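Anti-sigma-I factor RsgI3 (Clostridium thermocellum, PDB 6QE7) probably holds the sigma factor SigI3 inactive until its extracellular pair of PA14 domains, which binds pectin strongly, senses polysaccharide outside the cell. Local coordinates at residues 8-13 against 21-26; 62-67 against 95-100; 66-71 against 118-123. All coordinates share one frame; numbering follows the deposited sequence.

How the interactions relate
All three contacts belong to the first PA14 domain, whose two antiparallel sheets pack as a beta sandwich. Interaction 1 joins two strands of one sheet; interactions 2 and 3 lie in the other and share T66 and V67, because strand 60-69 runs between strands 91-99 and 119-125. There Y65 O and M123 N, 2.7 Å apart, probably form a hydrogen bond. Interaction 1 touches neither: its nearest atoms are about 8 Å from interaction 3 and about 12 Å from interaction 2. Interactions 1 and 3 each end at a calcium ion, and these two ions (CA of chain E and CA of chain D) are 11.7 Å apart, whereas interaction 2 contributes no ligand to either.

Interaction 1. Residues 8-13 against 21-26; sequences GEYYNN and FVRIDP. With CA (calcium ion), chain E.
With chi1 at -71°, Y10 sets CG beside its backbone N, whereas F21 (68°) and R23 (74°) hold CG in the crowded position between N and carbonyl carbon; on the sheet face they share, this gathers the phenol, phenyl and guanidinium groups. The strands form an antiparallel hairpin of the first PA14 domain, in which G8 N meets R23 O at 2.7 Å, nearly along the C=O axis. The Y10 and F21 rings are near parallel but slid apart, centroids 4.7 Å away: Y10 CB lies over the phenyl face, 3.8 Å from the F21 centroid, and Y10 CD1 is 3.3 Å from F21 CE1. At the far end Y10 OH donates to D25 OD2 at 2.6 Å, arriving from above the carboxylate plane, and accepts from R23 NH2 at 3.0 Å. A salt bridge from R23 NE to D25 OD1, 2.8 Å, closes the triangle. W50 NE1 also bonds D25 OD2. Past the strand end, N12 O binds calcium (CA, chain E) at 2.3 Å, alongside the carbonyl oxygens of D44 and T45. Held between a cation and an anion, the phenol hydroxyl is probably polarised, while R23 and two donors on OD2 should keep the buried D25 ionised.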
# COMPACT_ATOMS: atom_id res chain seq x y z
N GLY A 8 5.65 13.70 -9.33
CA GLY A 8 5.76 13.10 -7.99
C GLY A 8 4.43 12.59 -7.50
O GLY A 8 3.41 13.36 -7.50
N GLU A 9 4.38 11.31 -7.22
CA GLU A 9 3.20 10.66 -6.61
C GLU A 9 3.58 10.50 -5.13
O GLU A 9 4.57 9.74 -4.84
CB GLU A 9 2.86 9.30 -7.25
CG GLU A 9 2.60 9.21 -8.76
CD GLU A 9 3.01 7.87 -9.39
OE1 GLU A 9 3.00 6.80 -8.69
OE2 GLU A 9 3.39 7.87 -10.55
N TYR A 10 2.72 11.02 -4.26
CA TYR A 10 2.92 11.09 -2.80
C TYR A 10 1.88 10.24 -2.11
O TYR A 10 0.67 10.42 -2.26
CB TYR A 10 2.83 12.54 -2.36
CG TYR A 10 4.01 13.35 -2.79
CD1 TYR A 10 4.10 13.87 -4.07
CD2 TYR A 10 5.09 13.58 -1.95
CE1 TYR A 10 5.21 14.61 -4.47
CE2 TYR A 10 6.18 14.36 -2.32
CZ TYR A 10 6.25 14.88 -3.60
OH TYR A 10 7.35 15.60 -3.99
N TYR A 11 2.36 9.27 -1.35
CA TYR A 11 1.50 8.26 -0.70
C TYR A 11 1.72 8.40 0.81
O TYR A 11 2.88 8.52 1.19
CB TYR A 11 1.94 6.90 -1.22
CG TYR A 11 1.75 6.65 -2.70
CD1 TYR A 11 2.71 7.09 -3.61
CD2 TYR A 11 0.69 5.88 -3.16
CE1 TYR A 11 2.56 6.85 -4.96
CE2 TYR A 11 0.53 5.62 -4.50
CZ TYR A 11 1.47 6.11 -5.38
OH TYR A 11 1.27 5.91 -6.69
N ASN A 12 0.71 8.11 1.63
CA ASN A 12 0.76 8.19 3.11
C ASN A 12 1.17 6.88 3.77
O ASN A 12 1.27 6.86 5.03
CB ASN A 12 -0.60 8.62 3.69
CG ASN A 12 -0.61 10.09 3.99
OD1 ASN A 12 0.34 10.55 4.60
ND2 ASN A 12 -1.60 10.84 3.52
N ASN A 13 1.40 5.82 2.99
CA ASN A 13 2.10 4.58 3.41
C ASN A 13 3.47 4.54 2.70
O ASN A 13 3.67 5.28 1.69
CB ASN A 13 1.22 3.36 3.09
CG ASN A 13 0.20 3.04 4.16
OD1 ASN A 13 0.30 3.51 5.30
ND2 ASN A 13 -0.71 2.12 3.87
N PHE A 21 -1.67 12.69 -3.35
CA PHE A 21 -1.73 13.74 -4.39
C PHE A 21 -0.56 13.47 -5.35
O PHE A 21 0.38 12.74 -4.99
CB PHE A 21 -1.75 15.14 -3.79
CG PHE A 21 -0.43 15.51 -3.12
CD1 PHE A 21 0.68 15.88 -3.86
CD2 PHE A 21 -0.26 15.37 -1.76
CE1 PHE A 21 1.90 16.16 -3.25
CE2 PHE A 21 0.95 15.63 -1.15
CZ PHE A 21 2.04 16.00 -1.89
N VAL A 22 -0.71 13.96 -6.57
CA VAL A 22 0.41 14.06 -7.54
C VAL A 22 0.80 15.54 -7.68
O VAL A 22 -0.07 16.41 -7.59
CB VAL A 22 -0.02 13.41 -8.87
CG1 VAL A 22 -1.15 14.19 -9.54
CG2 VAL A 22 1.12 13.24 -9.82
N ARG A 23 2.07 15.84 -7.93
CA ARG A 23 2.46 17.23 -8.29
C ARG A 23 3.71 17.13 -9.13
O ARG A 23 4.40 16.07 -9.10
CB ARG A 23 2.72 18.11 -7.05
CG ARG A 23 4.01 17.83 -6.32
CD ARG A 23 4.14 18.55 -5.00
NE ARG A 23 5.33 18.20 -4.30
CZ ARG A 23 5.63 18.53 -3.04
NH1 ARG A 23 4.73 19.19 -2.31
NH2 ARG A 23 6.77 18.11 -2.49
N ILE A 24 3.98 18.15 -9.92
CA ILE A 24 5.24 18.18 -10.69
C ILE A 24 6.24 18.92 -9.83
O ILE A 24 5.92 20.03 -9.43
CB ILE A 24 5.01 18.77 -12.08
CG1 ILE A 24 4.12 17.81 -12.86
CG2 ILE A 24 6.33 19.07 -12.79
CD1 ILE A 24 3.47 18.43 -14.08
N ASP A 25 7.32 18.22 -9.47
CA ASP A 25 8.48 18.70 -8.74
C ASP A 25 9.48 19.10 -9.81
O ASP A 25 9.86 18.30 -10.68
CB ASP A 25 8.98 17.61 -7.79
CG ASP A 25 7.97 17.24 -6.71
OD1 ASP A 25 7.37 18.16 -6.16
OD2 ASP A 25 7.74 16.03 -6.48
N PRO A 26 9.99 20.33 -9.76
CA PRO A 26 10.94 20.77 -10.79
C PRO A 26 12.26 20.01 -10.73
O PRO A 26 12.90 19.76 -11.78
CB PRO A 26 11.21 22.27 -10.48
CG PRO A 26 10.40 22.64 -9.24
CD PRO A 26 9.67 21.38 -8.77
CA CA E . 2.32 7.22 7.00
O HOH W 1 2.44 9.49 6.09
O HOH W 2 0.92 5.26 7.37
O HOH W 3 0.02 7.97 7.48
O HOH W 4 2.35 8.12 9.28

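Interaction 2. Residues 62-67 against 95-100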
# COMPACT_ATOMS: atom_id res chain seq x y z
N TYR A 62 27.47 8.87 -17.73
CA TYR A 62 26.86 9.59 -16.59
C TYR A 62 26.96 8.73 -15.35
O TYR A 62 26.84 7.49 -15.41
CB TYR A 62 25.43 10.00 -16.89
CG TYR A 62 25.33 11.25 -17.73
CD1 TYR A 62 25.30 11.19 -19.11
CD2 TYR A 62 25.29 12.50 -17.11
CE1 TYR A 62 25.20 12.34 -19.87
CE2 TYR A 62 25.24 13.66 -17.86
CZ TYR A 62 25.16 13.58 -19.24
OH TYR A 62 25.07 14.72 -19.96
N THR A 63 27.21 9.39 -14.23
CA THR A 63 26.97 8.86 -12.87
C THR A 63 25.67 9.52 -12.38
O THR A 63 25.58 10.76 -12.47
CB THR A 63 28.20 9.09 -11.98
OG1 THR A 63 29.33 8.51 -12.65
CG2 THR A 63 28.05 8.53 -10.57
N PHE A 64 24.67 8.72 -11.99
CA PHE A 64 23.51 9.16 -11.16
C PHE A 64 23.81 8.87 -9.70
O PHE A 64 24.47 7.83 -9.30
CB PHE A 64 22.22 8.45 -11.57
CG PHE A 64 21.80 8.92 -12.90
CD1 PHE A 64 22.44 8.46 -14.04
CD2 PHE A 64 20.87 9.91 -13.03
CE1 PHE A 64 22.06 8.92 -15.28
CE2 PHE A 64 20.47 10.34 -14.28
CZ PHE A 64 21.08 9.85 -15.40
N TYR A 65 23.45 9.85 -8.88
CA TYR A 65 23.57 9.76 -7.41
C TYR A 65 22.20 10.08 -6.79
O TYR A 65 21.52 11.01 -7.23
CB TYR A 65 24.55 10.76 -6.80
CG TYR A 65 25.83 11.00 -7.55
CD1 TYR A 65 25.85 11.66 -8.78
CD2 TYR A 65 27.03 10.57 -7.01
CE1 TYR A 65 27.06 11.91 -9.43
CE2 TYR A 65 28.24 10.80 -7.66
CZ TYR A 65 28.25 11.47 -8.87
OH TYR A 65 29.47 11.63 -9.49
N THR A 66 21.88 9.34 -5.73
CA THR A 66 20.73 9.55 -4.84
C THR A 66 21.32 9.78 -3.46
O THR A 66 22.28 9.14 -3.10
CB THR A 66 19.76 8.36 -4.88
OG1 THR A 66 20.41 7.19 -4.39
CG2 THR A 66 19.23 8.09 -6.27
N VAL A 67 20.82 10.78 -2.76
CA VAL A 67 21.11 10.90 -1.31
C VAL A 67 19.73 10.90 -0.65
O VAL A 67 18.97 11.85 -0.91
CB VAL A 67 21.90 12.19 -0.99
CG1 VAL A 67 22.31 12.21 0.47
CG2 VAL A 67 23.13 12.31 -1.86
N GLU A 95 25.49 4.96 -9.53
CA GLU A 95 25.83 4.00 -10.59
C GLU A 95 26.00 4.75 -11.89
O GLU A 95 25.58 5.91 -11.97
CB GLU A 95 24.76 2.91 -10.79
CG GLU A 95 25.24 1.52 -10.29
CD GLU A 95 26.53 0.90 -10.88
OE1 GLU A 95 26.97 1.30 -12.05
OE2 GLU A 95 27.13 -0.01 -10.19
N GLN A 96 26.56 4.08 -12.88
CA GLN A 96 26.90 4.70 -14.18
C GLN A 96 26.13 4.03 -15.26
O GLN A 96 25.77 2.85 -15.11
CB GLN A 96 28.40 4.64 -14.50
CG GLN A 96 29.28 4.98 -13.30
CD GLN A 96 30.75 4.79 -13.61
OE1 GLN A 96 31.17 4.67 -14.76
NE2 GLN A 96 31.57 4.71 -12.57
N ILE A 97 25.91 4.78 -16.33
CA ILE A 97 25.20 4.32 -17.53
C ILE A 97 25.64 5.29 -18.63
O ILE A 97 25.85 6.48 -18.35
CB ILE A 97 23.68 4.34 -17.29
CG1 ILE A 97 22.93 3.88 -18.52
CG2 ILE A 97 23.22 5.73 -16.88
CD1 ILE A 97 21.51 3.34 -18.26
N TYR A 98 25.72 4.82 -19.86
CA TYR A 98 26.19 5.65 -20.97
C TYR A 98 24.96 6.22 -21.64
O TYR A 98 24.07 5.44 -22.01
CB TYR A 98 27.08 4.89 -21.96
CG TYR A 98 27.55 5.71 -23.13
CD1 TYR A 98 26.71 5.88 -24.21
CD2 TYR A 98 28.76 6.36 -23.14
CE1 TYR A 98 27.07 6.68 -25.30
CE2 TYR A 98 29.16 7.14 -24.23
CZ TYR A 98 28.29 7.32 -25.31
OH TYR A 98 28.59 8.04 -26.45
N LEU A 99 24.91 7.56 -21.77
CA LEU A 99 23.78 8.22 -22.49
C LEU A 99 24.32 9.14 -23.60
O LEU A 99 25.50 9.62 -23.51
CB LEU A 99 22.93 8.99 -21.46
CG LEU A 99 22.54 8.22 -20.20
CD1 LEU A 99 22.08 9.19 -19.15
CD2 LEU A 99 21.45 7.19 -20.52
N GLU A 100 23.41 9.41 -24.51
CA GLU A 100 23.51 10.23 -25.74
C GLU A 100 22.82 11.60 -25.55
O GLU A 100 21.58 11.66 -25.31
CB GLU A 100 22.85 9.45 -26.87
CG GLU A 100 23.52 8.13 -27.18
CD GLU A 100 23.05 7.68 -28.56
OE1 GLU A 100 23.30 8.44 -29.57
OE2 GLU A 100 22.38 6.64 -28.62
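Y62 O is gripped twice from strand 91-99: I97 N donates to it at 3.0 Å, nearly along the C=O axis, and Q96 CA brings a CA-H...O contact to Y62 O, also at 3.0 Å. E95 O is held in the same dual way, by F64 N at 3.0 Å and by T63 CA, 3.4 Å from E95 O. This is regular antiparallel pairing within one sheet of the PA14 beta sandwich: Y62 with I97 and F64 with E95 are hydrogen-bonded pairs flanking the non-hydrogen-bonded pair T63 with Q96, although the short strand axes run at 141° and so twist well away from strict antiparallel. Apolar groups meet on the face of Y62 and F64. L99, with CG beside its backbone N (chi1 -49°), brings CD1 to 3.8 Å from Y62 CD1, the side chains crossing at about a right angle. The same methyl reaches the phenylalanine tip to tip, in the ring plane, at 3.9 Å from F64 CE1. I97 keeps CG1 anti to the backbone N (chi1 179°), running off from F64, and its branch methyl CG2 touches instead, 3.8 Å from F64 CE1. The F64 ring packs on L74 and V76 of strand 72-76, in the facing sheet, while Y62 OH receives its main hydrogen bond from Y58 N. On the reverse face T63 and Q96 lie side by side, T63 OG1 being 3.6 Å from Q96 CG. E95 starts from the Y62 and F64 face, and its OE1 turns back to accept from Q96 N. The chemistry is therefore split: main-chain bonds fix the register, Y62 and F64, with L99 against them, contribute apolar surface to the sandwich interior, and the carboxylate and amide of E95 and Q96 stay at the solvent-exposed margin.

Interaction 3. Residues 66-71 against 118-123; sequences TVTDDG and ASAKLM. With CA (calcium ion), chain D.
Strands 60-69 and 119-125 run antiparallel here at 172°, with axes 4.6 Å apart, and their hydrogen-bonded pairs are V67 with K121 and D69 with S119. They lie beside the calcium site of a PA14 beta sandwich, marked by two adjacent aspartates joined by a cis peptide, the DcisD motif known from yeast PA14 adhesins. The last full pair is bonded in both directions, D69 N to S119 O on a lone pair and S119 N to D69 O, each at 3.0 Å, so the strand is pinned just before it turns. The cis bond then lets both carboxylates converge: D69 CG lies anti to the backbone N (chi1 172°), D70 CG beside it (chi1 -65°). D69 OD1 reaches the ion (CA, chain D) at 2.3 Å and D70 OD1 does so at 2.4 Å. Q113 OE1, V115 O and A117 O supply the other protein ligands. Waters 6 and 7 also bind the ion, each donating to a second carboxylate oxygen, OD2 of D69 or of D70; in yeast relatives such calcium positions bind sugar hydroxyls, and a similar role here is possible. D70 and G71 together face Y112 as a classic beta bulge, and T68 OG1 donates to D70 O at 2.8 Å, bracing that turn. Farther from the metal, on the face V67 shares with K121, an apolar contact forms: M123, bent at chi3, swings its terminal methyl obliquely across the strand until M123 CE rests 3.6 Å from V67 CG2.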
# COMPACT_ATOMS: atom_id res chain seq x y z
N THR A 66 21.88 9.34 -5.73
CA THR A 66 20.73 9.55 -4.84
C THR A 66 21.32 9.78 -3.46
O THR A 66 22.28 9.14 -3.10
CB THR A 66 19.76 8.36 -4.88
OG1 THR A 66 20.41 7.19 -4.39
CG2 THR A 66 19.23 8.09 -6.27
N VAL A 67 20.82 10.78 -2.76
CA VAL A 67 21.11 10.90 -1.31
C VAL A 67 19.73 10.90 -0.65
O VAL A 67 18.97 11.85 -0.91
CB VAL A 67 21.90 12.19 -0.99
CG1 VAL A 67 22.31 12.21 0.47
CG2 VAL A 67 23.13 12.31 -1.86
N THR A 68 19.44 9.88 0.15
CA THR A 68 18.09 9.60 0.67
C THR A 68 18.19 9.17 2.11
O THR A 68 19.12 8.42 2.48
CB THR A 68 17.33 8.53 -0.11
OG1 THR A 68 18.03 7.27 -0.31
CG2 THR A 68 16.93 9.04 -1.47
N ASP A 69 17.12 9.51 2.81
CA ASP A 69 16.71 8.87 4.06
C ASP A 69 15.19 8.76 3.96
O ASP A 69 14.58 9.84 3.95
CB ASP A 69 17.22 9.68 5.24
CG ASP A 69 16.67 9.18 6.56
OD1 ASP A 69 15.66 8.38 6.53
OD2 ASP A 69 17.27 9.53 7.57
N ASP A 70 14.59 7.52 3.83
CA ASP A 70 15.30 6.25 3.88
C ASP A 70 15.68 5.73 2.51
O ASP A 70 16.67 6.19 1.94
CB ASP A 70 14.52 5.21 4.66
CG ASP A 70 14.39 5.64 6.12
OD1 ASP A 70 13.55 6.59 6.38
OD2 ASP A 70 15.05 5.02 6.97
N GLY A 71 14.93 4.80 1.96
CA GLY A 71 15.45 3.95 0.88
C GLY A 71 15.09 4.49 -0.47
O GLY A 71 14.34 5.49 -0.62
N ALA A 118 13.88 12.67 7.11
CA ALA A 118 13.42 12.31 5.74
C ALA A 118 14.02 13.31 4.73
O ALA A 118 13.88 14.56 4.96
CB ALA A 118 11.89 12.26 5.69
N SER A 119 14.68 12.80 3.68
CA SER A 119 15.22 13.62 2.57
C SER A 119 15.38 12.81 1.29
O SER A 119 15.57 11.59 1.37
CB SER A 119 16.57 14.27 2.94
OG SER A 119 17.50 13.32 3.47
N ALA A 120 15.38 13.49 0.15
CA ALA A 120 15.57 12.83 -1.16
C ALA A 120 16.16 13.85 -2.14
O ALA A 120 15.54 14.93 -2.39
CB ALA A 120 14.28 12.25 -1.67
N LYS A 121 17.26 13.45 -2.73
CA LYS A 121 18.03 14.25 -3.71
C LYS A 121 18.57 13.35 -4.80
O LYS A 121 19.11 12.24 -4.44
CB LYS A 121 19.25 14.87 -3.04
CG LYS A 121 18.88 15.81 -1.91
CD LYS A 121 20.01 16.35 -1.10
CE LYS A 121 19.40 17.06 0.09
NZ LYS A 121 20.27 18.15 0.55
N LEU A 122 18.42 13.82 -6.03
CA LEU A 122 18.92 13.12 -7.24
C LEU A 122 19.93 14.02 -7.95
O LEU A 122 19.54 15.09 -8.38
CB LEU A 122 17.73 12.82 -8.16
CG LEU A 122 18.09 12.19 -9.50
CD1 LEU A 122 18.73 10.85 -9.30
CD2 LEU A 122 16.87 12.04 -10.39
N MET A 123 21.15 13.54 -8.14
CA MET A 123 22.25 14.28 -8.77
C MET A 123 22.80 13.50 -9.96
O MET A 123 22.39 12.35 -10.19
CB MET A 123 23.34 14.53 -7.73
CG MET A 123 22.79 15.24 -6.54
SD MET A 123 24.01 15.70 -5.40
CE MET A 123 24.51 14.17 -4.64
CA CA D . 13.95 8.29 8.05
O HOH W 5 19.26 13.57 1.35
O HOH W 6 16.24 8.03 9.53
O HOH W 7 14.83 6.12 9.49